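Local coordinates for flagellar pocket-related cytoskeletal protein (Trypanosoma brucei, PDB 6SJQ) that probably helps build the cytoskeletal collar around the flagellar pocket of the trypanosome, this piece being its ubiquitin-fold N-terminal domain, which has a long structured loop for protein binding, at residues A[5-13]-A[83-91]; A[35-46]-A[57-65]. All blocks are in the same frame, centred on the assembly; numbering follows the deposited sequence. Where two conformers were deposited one is given.

Contact 1: A[5-13]-A[83-91]; sequences AFLVQVAAD and LTDYCQLYV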
loop_
_atom_site.group_PDB
_atom_site.type_symbol
_atom_site.label_atom_id
_atom_site.label_comp_id
_atom_site.label_asym_id
_atom_site.label_seq_id
_atom_site.Cartn_x
_atom_site.Cartn_y
_atom_site.Cartn_z
ATOM N N ALA A 5 -2.664 3.293 -18.913
ATOM C CA ALA A 5 -2.465 2.288 -17.867
ATOM C C ALA A 5 -3.491 2.571 -16.779
ATOM O O ALA A 5 -4.052 3.671 -16.727
ATOM C CB ALA A 5 -1.060 2.364 -17.305
ATOM N N PHE A 6 -3.756 1.586 -15.927
ATOM C CA PHE A 6 -4.673 1.774 -14.811
ATOM C C PHE A 6 -3.839 1.984 -13.548
ATOM O O PHE A 6 -3.042 1.109 -13.173
ATOM C CB PHE A 6 -5.540 0.517 -14.661
ATOM C CG PHE A 6 -6.671 0.666 -13.685
ATOM C CD1 PHE A 6 -6.447 0.579 -12.313
ATOM C CD2 PHE A 6 -7.970 0.894 -14.142
ATOM C CE1 PHE A 6 -7.492 0.716 -11.406
ATOM C CE2 PHE A 6 -9.033 1.018 -13.237
ATOM C CZ PHE A 6 -8.786 0.926 -11.859
ATOM N N LEU A 7 -4.052 3.120 -12.872
ATOM C CA LEU A 7 -3.239 3.478 -11.710
ATOM C C LEU A 7 -4.048 3.312 -10.438
ATOM O O LEU A 7 -5.258 3.548 -10.437
ATOM C CB LEU A 7 -2.762 4.934 -11.805
ATOM C CG LEU A 7 -2.022 5.183 -13.128
ATOM C CD1 LEU A 7 -1.730 6.661 -13.355
ATOM C CD2 LEU A 7 -0.756 4.402 -13.131
ATOM N N VAL A 8 -3.367 2.888 -9.372
ATOM C CA VAL A 8 -3.958 2.858 -8.040
ATOM C C VAL A 8 -2.949 3.468 -7.065
ATOM O O VAL A 8 -1.770 3.174 -7.160
ATOM C CB VAL A 8 -4.255 1.407 -7.601
ATOM C CG1 VAL A 8 -4.930 1.404 -6.236
ATOM C CG2 VAL A 8 -5.149 0.703 -8.634
ATOM N N GLN A 9 -3.393 4.315 -6.136
ATOM C CA GLN A 9 -2.497 4.819 -5.077
ATOM C C GLN A 9 -2.633 3.904 -3.883
ATOM O O GLN A 9 -3.753 3.617 -3.457
ATOM C CB GLN A 9 -2.904 6.225 -4.641
ATOM C CG GLN A 9 -2.941 7.254 -5.755
ATOM C CD GLN A 9 -3.456 8.586 -5.252
ATOM O OE1 GLN A 9 -2.728 9.336 -4.591
ATOM N NE2 GLN A 9 -4.736 8.870 -5.519
ATOM N N VAL A 10 -1.517 3.400 -3.356
ATOM C CA VAL A 10 -1.570 2.509 -2.198
ATOM C C VAL A 10 -0.741 3.084 -1.046
ATOM O O VAL A 10 0.463 3.355 -1.196
ATOM C CB VAL A 10 -1.091 1.098 -2.568
ATOM C CG1 VAL A 10 -1.505 0.126 -1.510
ATOM C CG2 VAL A 10 -1.699 0.678 -3.899
ATOM N N ALA A 11 -1.395 3.285 0.092
ATOM C CA ALA A 11 -0.739 3.859 1.246
ATOM C C ALA A 11 -0.640 2.859 2.391
ATOM O O ALA A 11 -1.442 1.922 2.500
ATOM C CB ALA A 11 -1.481 5.130 1.706
ATOM N N ALA A 12 0.374 3.063 3.235
ATOM C CA ALA A 12 0.545 2.273 4.452
ATOM C C ALA A 12 1.410 3.037 5.447
ATOM O O ALA A 12 2.094 3.999 5.079
ATOM C CB ALA A 12 1.184 0.908 4.139
ATOM N N ASP A 13 1.384 2.598 6.700
ATOM C CA ASP A 13 2.302 3.156 7.685
ATOM C C ASP A 13 3.547 2.300 7.814
ATOM O O ASP A 13 3.473 1.146 8.231
ATOM C CB ASP A 13 1.607 3.350 9.031
ATOM C CG ASP A 13 0.692 4.558 9.018
ATOM O OD1 ASP A 13 1.216 5.688 8.941
ATOM O OD2 ASP A 13 -0.547 4.389 9.050
ATOM N N LEU A 83 -12.489 -0.930 -7.593
ATOM C CA LEU A 83 -11.363 -0.064 -7.988
ATOM C C LEU A 83 -11.705 0.856 -9.164
ATOM O O LEU A 83 -12.319 0.430 -10.159
ATOM C CB LEU A 83 -10.128 -0.918 -8.339
ATOM C CG LEU A 83 -9.514 -1.740 -7.201
ATOM C CD1 LEU A 83 -8.390 -2.632 -7.749
ATOM C CD2 LEU A 83 -8.984 -0.843 -6.070
ATOM N N THR A 84 -11.331 2.128 -9.024
ATOM C CA THR A 84 -11.411 3.096 -10.110
ATOM C C THR A 84 -10.043 3.705 -10.312
ATOM O O THR A 84 -9.199 3.671 -9.410
ATOM C CB THR A 84 -12.444 4.210 -9.832
ATOM O OG1 THR A 84 -12.129 4.871 -8.591
ATOM C CG2 THR A 84 -13.840 3.619 -9.750
ATOM N N ASP A 85 -9.804 4.263 -11.491
ATOM C CA ASP A 85 -8.496 4.814 -11.785
ATOM C C ASP A 85 -8.099 5.927 -10.820
ATOM O O ASP A 85 -8.850 6.883 -10.589
ATOM C CB ASP A 85 -8.404 5.340 -13.225
ATOM C CG ASP A 85 -6.990 5.821 -13.564
ATOM O OD1 ASP A 85 -6.115 4.967 -13.827
ATOM O OD2 ASP A 85 -6.732 7.047 -13.527
ATOM N N TYR A 86 -6.900 5.772 -10.269
ATOM C CA TYR A 86 -6.256 6.696 -9.358
ATOM C C TYR A 86 -6.962 6.769 -8.022
ATOM O O TYR A 86 -6.754 7.712 -7.262
ATOM C CB TYR A 86 -6.031 8.091 -9.978
ATOM C CG TYR A 86 -4.689 8.658 -9.570
ATOM C CD1 TYR A 86 -4.597 9.664 -8.622
ATOM C CD2 TYR A 86 -3.512 8.148 -10.099
ATOM C CE1 TYR A 86 -3.364 10.164 -8.227
ATOM C CE2 TYR A 86 -2.274 8.647 -9.716
ATOM C CZ TYR A 86 -2.207 9.656 -8.781
ATOM O OH TYR A 86 -0.974 10.143 -8.390
ATOM N N CYS A 87 -7.763 5.753 -7.714
ATOM C CA CYS A 87 -8.364 5.679 -6.387
ATOM C C CYS A 87 -7.270 5.486 -5.325
ATOM O O CYS A 87 -6.153 5.073 -5.636
ATOM C CB CYS A 87 -9.432 4.591 -6.317
ATOM S SG CYS A 87 -8.832 2.882 -6.286
ATOM N N GLN A 88 -7.599 5.850 -4.082
ATOM C CA GLN A 88 -6.678 5.729 -2.961
ATOM C C GLN A 88 -7.030 4.538 -2.074
ATOM O O GLN A 88 -8.157 4.426 -1.592
ATOM C CB GLN A 88 -6.724 6.999 -2.105
ATOM C CG GLN A 88 -5.750 6.936 -0.922
ATOM C CD GLN A 88 -4.314 7.083 -1.360
ATOM O OE1 GLN A 88 -3.912 8.118 -1.931
ATOM N NE2 GLN A 88 -3.524 6.033 -1.135
ATOM N N LEU A 89 -6.059 3.648 -1.866
ATOM C CA LEU A 89 -6.187 2.506 -0.957
ATOM C C LEU A 89 -5.296 2.687 0.275
ATOM O O LEU A 89 -4.270 3.367 0.229
ATOM C CB LEU A 89 -5.769 1.202 -1.664
ATOM C CG LEU A 89 -6.440 0.846 -2.992
ATOM C CD1 LEU A 89 -5.966 -0.532 -3.442
ATOM C CD2 LEU A 89 -7.942 0.870 -2.846
ATOM N N TYR A 90 -5.693 2.079 1.388
ATOM C CA TYR A 90 -4.812 1.990 2.548
ATOM C C TYR A 90 -4.711 0.529 2.956
ATOM O O TYR A 90 -5.723 -0.173 3.028
ATOM C CB TYR A 90 -5.358 2.805 3.712
ATOM C CG TYR A 90 -4.450 2.770 4.920
ATOM C CD1 TYR A 90 -3.382 3.650 5.041
ATOM C CD2 TYR A 90 -4.657 1.851 5.937
ATOM C CE1 TYR A 90 -2.549 3.619 6.161
ATOM C CE2 TYR A 90 -3.837 1.821 7.049
ATOM C CZ TYR A 90 -2.797 2.707 7.156
ATOM O OH TYR A 90 -1.987 2.642 8.272
ATOM N N VAL A 91 -3.508 0.062 3.246
ATOM C CA VAL A 91 -3.322 -1.355 3.539
ATOM C C VAL A 91 -2.846 -1.543 4.977
ATOM O O VAL A 91 -1.824 -0.963 5.382
ATOM C CB VAL A 91 -2.318 -1.989 2.562
ATOM C CG1 VAL A 91 -2.241 -3.506 2.797
ATOM C CG2 VAL A 91 -2.732 -1.709 1.145
HETATM O O HOH W 1 -4.485 6.166 -15.630
HETATM O O HOH W 2 -0.262 0.245 7.319
#
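Gln9 grips segment 83-91 with its backbone and its side chain. Its N donates to Cys87 O and its O accepts from Leu89 N (2.8 Å), the usual alternation of a parallel pair; Ala11 repeats it, N to Leu89 O and O from Val91 N. The side chain of Gln9 lies over the ring of Tyr86, amide and ring stacked with their planes 25° apart, and CG sits 3.9 Å from the ring centroid in a CH-pi contact. From there NE2 donates to Tyr86 O (2.9 Å), which lies in the amide plane. OE1 faces Gln88 OE1 across 3.2 Å, two acceptors that both need donors elsewhere; Asn20 ND2 supplies one to Gln9 OE1. Gln88, bent at chi2 (73°), turns NE2 onto Leu89 O at 3.1 Å, and this donor and Ala11 N reach that carbonyl from opposite faces of its plane. Asn20 OD1 takes another bond from the same NE2.

Before the strand pairing proper, the turn from Thr84 to Cys87 docks by Tyr86 N to Leu7 O and by an almost straight bond from Leu7 N to Asp85 OD1 (176°). A water joins that carboxylate oxygen to Ala5 O. At the far end Tyr90 OH donates to Asp13 OD2 at a doubtfully short 2.4 Å; Lys18 makes a salt bridge to the same oxygen. A second water ties Asp13 N, Tyr90 OH and Val91 O together. The polar groups of this central parallel pair of the ubiquitin fold are thus largely satisfied within the sheet and by two waters.

Contact 2: A[35-46]-A[57-65]; sequences TRSAETAFSNEI and HKFHSSKIK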
loop_
_atom_site.group_PDB
_atom_site.type_symbol
_atom_site.label_atom_id
_atom_site.label_comp_id
_atom_site.label_asym_id
_atom_site.label_seq_id
_atom_site.Cartn_x
_atom_site.Cartn_y
_atom_site.Cartn_z
ATOM N N THR A 35 -2.793 -6.988 -4.437
ATOM C CA THR A 35 -2.227 -7.298 -3.129
ATOM C C THR A 35 -0.759 -7.711 -3.264
ATOM O O THR A 35 0.105 -7.268 -2.483
ATOM C CB THR A 35 -3.010 -8.415 -2.420
ATOM O OG1 THR A 35 -4.351 -7.987 -2.200
ATOM C CG2 THR A 35 -2.387 -8.707 -1.059
ATOM N N ARG A 36 -0.468 -8.538 -4.271
ATOM C CA ARG A 36 0.901 -8.982 -4.507
ATOM C C ARG A 36 1.801 -7.799 -4.872
ATOM O O ARG A 36 2.942 -7.701 -4.383
ATOM C CB ARG A 36 0.959 -10.044 -5.605
ATOM C CG ARG A 36 2.363 -10.616 -5.774
ATOM C CD ARG A 36 2.512 -11.446 -7.041
ATOM N NE ARG A 36 3.377 -10.786 -8.018
ATOM C CZ ARG A 36 3.904 -11.390 -9.078
ATOM N NH1 ARG A 36 3.657 -12.674 -9.304
ATOM N NH2 ARG A 36 4.680 -10.713 -9.914
ATOM N N SER A 37 1.288 -6.903 -5.717
ATOM C CA SER A 37 2.031 -5.710 -6.129
ATOM C C SER A 37 2.305 -4.802 -4.933
ATOM O O SER A 37 3.420 -4.315 -4.748
ATOM C CB SER A 37 1.258 -4.938 -7.197
ATOM O OG SER A 37 2.028 -3.845 -7.673
ATOM N N ALA A 38 1.282 -4.583 -4.109
ATOM C CA ALA A 38 1.421 -3.755 -2.911
ATOM C C ALA A 38 2.380 -4.353 -1.879
ATOM O O ALA A 38 3.212 -3.648 -1.331
ATOM C CB ALA A 38 0.064 -3.511 -2.281
ATOM N N GLU A 39 2.272 -5.649 -1.620
ATOM C CA GLU A 39 3.181 -6.281 -0.657
ATOM C C GLU A 39 4.634 -6.225 -1.122
ATOM O O GLU A 39 5.553 -6.029 -0.316
ATOM C CB GLU A 39 2.746 -7.731 -0.342
ATOM C CG GLU A 39 1.495 -7.800 0.499
ATOM C CD GLU A 39 1.094 -9.219 0.845
ATOM O OE1 GLU A 39 1.524 -10.162 0.147
ATOM O OE2 GLU A 39 0.330 -9.391 1.817
ATOM N N THR A 40 4.850 -6.371 -2.420
ATOM C CA THR A 40 6.190 -6.271 -2.961
ATOM C C THR A 40 6.721 -4.849 -2.752
ATOM O O THR A 40 7.837 -4.672 -2.246
ATOM C CB THR A 40 6.222 -6.621 -4.456
ATOM O OG1 THR A 40 5.923 -8.017 -4.602
ATOM C CG2 THR A 40 7.606 -6.324 -5.049
ATOM N N ALA A 41 5.922 -3.844 -3.111
ATOM C CA ALA A 41 6.376 -2.443 -2.998
ATOM C C ALA A 41 6.670 -2.062 -1.548
ATOM O O ALA A 41 7.689 -1.438 -1.250
ATOM C CB ALA A 41 5.347 -1.500 -3.594
ATOM N N PHE A 42 5.784 -2.443 -0.634
ATOM C CA PHE A 42 5.978 -2.080 0.770
ATOM C C PHE A 42 7.115 -2.882 1.406
ATOM O O PHE A 42 7.784 -2.387 2.318
ATOM C CB PHE A 42 4.669 -2.258 1.557
ATOM C CG PHE A 42 3.593 -1.247 1.205
ATOM C CD1 PHE A 42 3.886 0.105 1.072
ATOM C CD2 PHE A 42 2.286 -1.656 1.027
ATOM C CE1 PHE A 42 2.868 1.024 0.745
ATOM C CE2 PHE A 42 1.272 -0.748 0.715
ATOM C CZ PHE A 42 1.566 0.586 0.570
ATOM N N SER A 43 7.322 -4.117 0.944
ATOM C CA SER A 43 8.422 -4.932 1.468
ATOM C C SER A 43 9.713 -4.298 1.016
ATOM O O SER A 43 10.675 -4.237 1.792
ATOM C CB SER A 43 8.360 -6.384 1.008
ATOM O OG SER A 43 7.278 -7.074 1.618
ATOM N N ASN A 44 9.733 -3.798 -0.220
ATOM C CA ASN A 44 10.912 -3.083 -0.714
ATOM C C ASN A 44 11.175 -1.815 0.075
ATOM O O ASN A 44 12.330 -1.504 0.378
ATOM C CB ASN A 44 10.813 -2.777 -2.205
ATOM C CG ASN A 44 11.004 -4.018 -3.054
ATOM O OD1 ASN A 44 11.525 -5.036 -2.571
ATOM N ND2 ASN A 44 10.585 -3.949 -4.322
ATOM N N GLU A 45 10.108 -1.094 0.425
ATOM C CA GLU A 45 10.239 0.102 1.258
ATOM C C GLU A 45 10.768 -0.245 2.653
ATOM O O GLU A 45 11.679 0.421 3.147
ATOM C CB GLU A 45 8.901 0.861 1.324
ATOM C CG GLU A 45 8.939 2.145 2.151
ATOM C CD GLU A 45 9.609 3.305 1.449
ATOM O OE1 GLU A 45 10.120 3.138 0.318
ATOM O OE2 GLU A 45 9.617 4.412 2.027
ATOM N N ILE A 46 10.215 -1.279 3.292
ATOM C CA ILE A 46 10.762 -1.749 4.566
ATOM C C ILE A 46 12.262 -2.056 4.491
ATOM O O ILE A 46 13.025 -1.609 5.359
ATOM C CB ILE A 46 10.023 -2.991 5.107
ATOM C CG1 ILE A 46 8.602 -2.602 5.531
ATOM C CG2 ILE A 46 10.800 -3.636 6.286
ATOM C CD1 ILE A 46 7.713 -3.841 5.827
ATOM N N HIS A 57 12.355 -8.071 7.625
ATOM C CA HIS A 57 11.007 -8.619 7.590
ATOM C C HIS A 57 10.245 -8.115 6.361
ATOM O O HIS A 57 10.706 -7.205 5.658
ATOM C CB HIS A 57 10.254 -8.274 8.878
ATOM C CG HIS A 57 10.099 -6.803 9.119
ATOM N ND1 HIS A 57 11.081 -6.043 9.719
ATOM C CD2 HIS A 57 9.071 -5.956 8.863
ATOM C CE1 HIS A 57 10.672 -4.786 9.806
ATOM N NE2 HIS A 57 9.456 -4.709 9.296
ATOM N N LYS A 58 9.086 -8.711 6.105
ATOM C CA LYS A 58 8.303 -8.401 4.913
ATOM C C LYS A 58 7.060 -7.660 5.328
ATOM O O LYS A 58 6.681 -7.680 6.506
ATOM C CB LYS A 58 7.896 -9.684 4.183
ATOM C CG LYS A 58 9.059 -10.526 3.673
ATOM C CD LYS A 58 9.851 -9.796 2.599
ATOM C CE LYS A 58 10.923 -10.716 2.001
ATOM N NZ LYS A 58 11.495 -10.152 0.741
ATOM N N PHE A 59 6.401 -7.019 4.367
ATOM C CA PHE A 59 5.092 -6.427 4.627
ATOM C C PHE A 59 4.030 -7.503 4.393
ATOM O O PHE A 59 4.057 -8.205 3.372
ATOM C CB PHE A 59 4.879 -5.245 3.678
ATOM C CG PHE A 59 3.571 -4.518 3.877
ATOM C CD1 PHE A 59 2.397 -4.994 3.321
ATOM C CD2 PHE A 59 3.530 -3.336 4.615
ATOM C CE1 PHE A 59 1.195 -4.312 3.510
ATOM C CE2 PHE A 59 2.341 -2.646 4.788
ATOM C CZ PHE A 59 1.168 -3.145 4.246
ATOM N N HIS A 60 3.107 -7.650 5.340
ATOM C CA HIS A 60 2.005 -8.597 5.179
ATOM C C HIS A 60 0.678 -7.861 5.269
ATOM O O HIS A 60 0.360 -7.287 6.309
ATOM C CB HIS A 60 2.071 -9.657 6.271
ATOM C CG HIS A 60 3.362 -10.416 6.297
ATOM N ND1 HIS A 60 3.691 -11.354 5.340
ATOM C CD2 HIS A 60 4.402 -10.376 7.160
ATOM C CE1 HIS A 60 4.880 -11.861 5.617
ATOM N NE2 HIS A 60 5.333 -11.288 6.717
ATOM N N SER A 61 -0.098 -7.906 4.194
ATOM C CA SER A 61 -1.395 -7.231 4.158
ATOM C C SER A 61 -2.452 -8.022 4.928
ATOM O O SER A 61 -2.549 -9.243 4.791
ATOM C CB SER A 61 -1.842 -7.090 2.717
ATOM O OG SER A 61 -2.172 -8.364 2.198
ATOM N N SER A 62 -3.245 -7.334 5.748
ATOM C CA SER A 62 -4.297 -7.996 6.531
ATOM C C SER A 62 -5.709 -7.531 6.167
ATOM O O SER A 62 -6.670 -8.291 6.294
ATOM C CB SER A 62 -4.068 -7.812 8.033
ATOM O OG SER A 62 -4.037 -6.441 8.398
ATOM N N LYS A 63 -5.829 -6.270 5.757
ATOM C CA LYS A 63 -7.090 -5.672 5.307
ATOM C C LYS A 63 -6.731 -4.528 4.380
ATOM O O LYS A 63 -5.790 -3.780 4.660
ATOM C CB LYS A 63 -7.911 -5.085 6.455
ATOM C CG LYS A 63 -9.181 -4.373 5.942
ATOM C CD LYS A 63 -9.975 -3.670 7.031
ATOM C CE LYS A 63 -10.611 -4.662 7.999
ATOM N NZ LYS A 63 -11.721 -5.455 7.387
ATOM N N ILE A 64 -7.468 -4.394 3.283
ATOM C CA ILE A 64 -7.269 -3.275 2.381
ATOM C C ILE A 64 -8.562 -2.484 2.374
ATOM O O ILE A 64 -9.639 -3.061 2.207
ATOM C CB ILE A 64 -6.947 -3.751 0.950
ATOM C CG1 ILE A 64 -5.612 -4.516 0.942
ATOM C CG2 ILE A 64 -6.835 -2.565 0.012
ATOM C CD1 ILE A 64 -5.214 -5.047 -0.430
ATOM N N LYS A 65 -8.459 -1.174 2.580
ATOM C CA LYS A 65 -9.611 -0.292 2.386
ATOM C C LYS A 65 -9.405 0.651 1.210
ATOM O O LYS A 65 -8.279 0.999 0.873
ATOM C CB LYS A 65 -9.859 0.531 3.646
ATOM C CG LYS A 65 -10.275 -0.303 4.844
ATOM C CD LYS A 65 -10.794 0.585 5.944
ATOM C CE LYS A 65 -11.175 -0.228 7.158
ATOM N NZ LYS A 65 -11.719 0.697 8.194
HETATM O O HOH W 3 1.930 -11.842 3.261
HETATM O O HOH W 4 11.446 -6.442 3.302
#
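Phe59 lies with one ring face against Phe42 of the helix: Phe42 CB approaches Phe59 CG to 3.4 Å, and Phe42 CD2 stands over the middle of the ring. The two side chains run side by side in the same direction, yet their rings are inclined at 40°, an oblique pair with centroids 4.7 Å apart. With CG anti to the backbone N (chi1 -178°), Phe59 carries its ring in between the helix and strand 6-14, where Glu39 CG and Ile46 CD1 border its edge.

Next to this apolar wedge the loop is tied to the helix by polar side chains. Ser43 OG accepts from Phe59 N (2.9 Å, 167°) and gives its own proton to Glu39 O one turn back; Ser43 N reaches that carbonyl from the opposite face of its plane. One hydroxyl therefore links the loop backbone to the helix backbone. Glu39, extended beyond CG, presents OE2 to both donors of Ser61. Ser61 N comes in on the anti side of the carboxylate at 2.8 Å; in the conformer given, Ser61 OG meets the same oxygen from above the plane at 2.7 Å. The N-H bond is the firmer evidence of the two, and donors on OE2 should favour its negative charge. Farther along, Ile46 CG2 rests over one face of the His57 imidazole, 3.8 Å from its centroid; His57 NE2 bonds to His99, and the ring stacks with Trp98. A water bridges Ser43 O and His57 O.

The helix 31-49 packs across the sheet of this ubiquitin fold, with Phe42 reaching Val10 and Ala12 of strand 6-14, while Phe59 and Ser61 touch Val91 of strand 87-92 just before the chain enters strand 63-68.

How the contacts relate
Contact 1 is the sheet's own central pairing, strand 6-14 beside strand 87-92, whereas contact 2 joins the helix to the chain leading into strand 63-68, on the face of the sheet that the helix covers. Contact 1 is the more buried: half of its touching residues, against about a quarter in contact 2. They meet in the core, where Phe59 CE1 packs on Val91 CG1 at 3.6 Å. Strands 63-68 and 87-92 are also neighbours, with a probable hydrogen bond from Tyr90 N to Lys65 O. Contact 1 relies mainly on a backbone ladder, regular from Gln9 onward, with its side-chain amides on the face away from the helix; contact 2 has side-chain oxygens holding loop NH groups beside an aromatic pair.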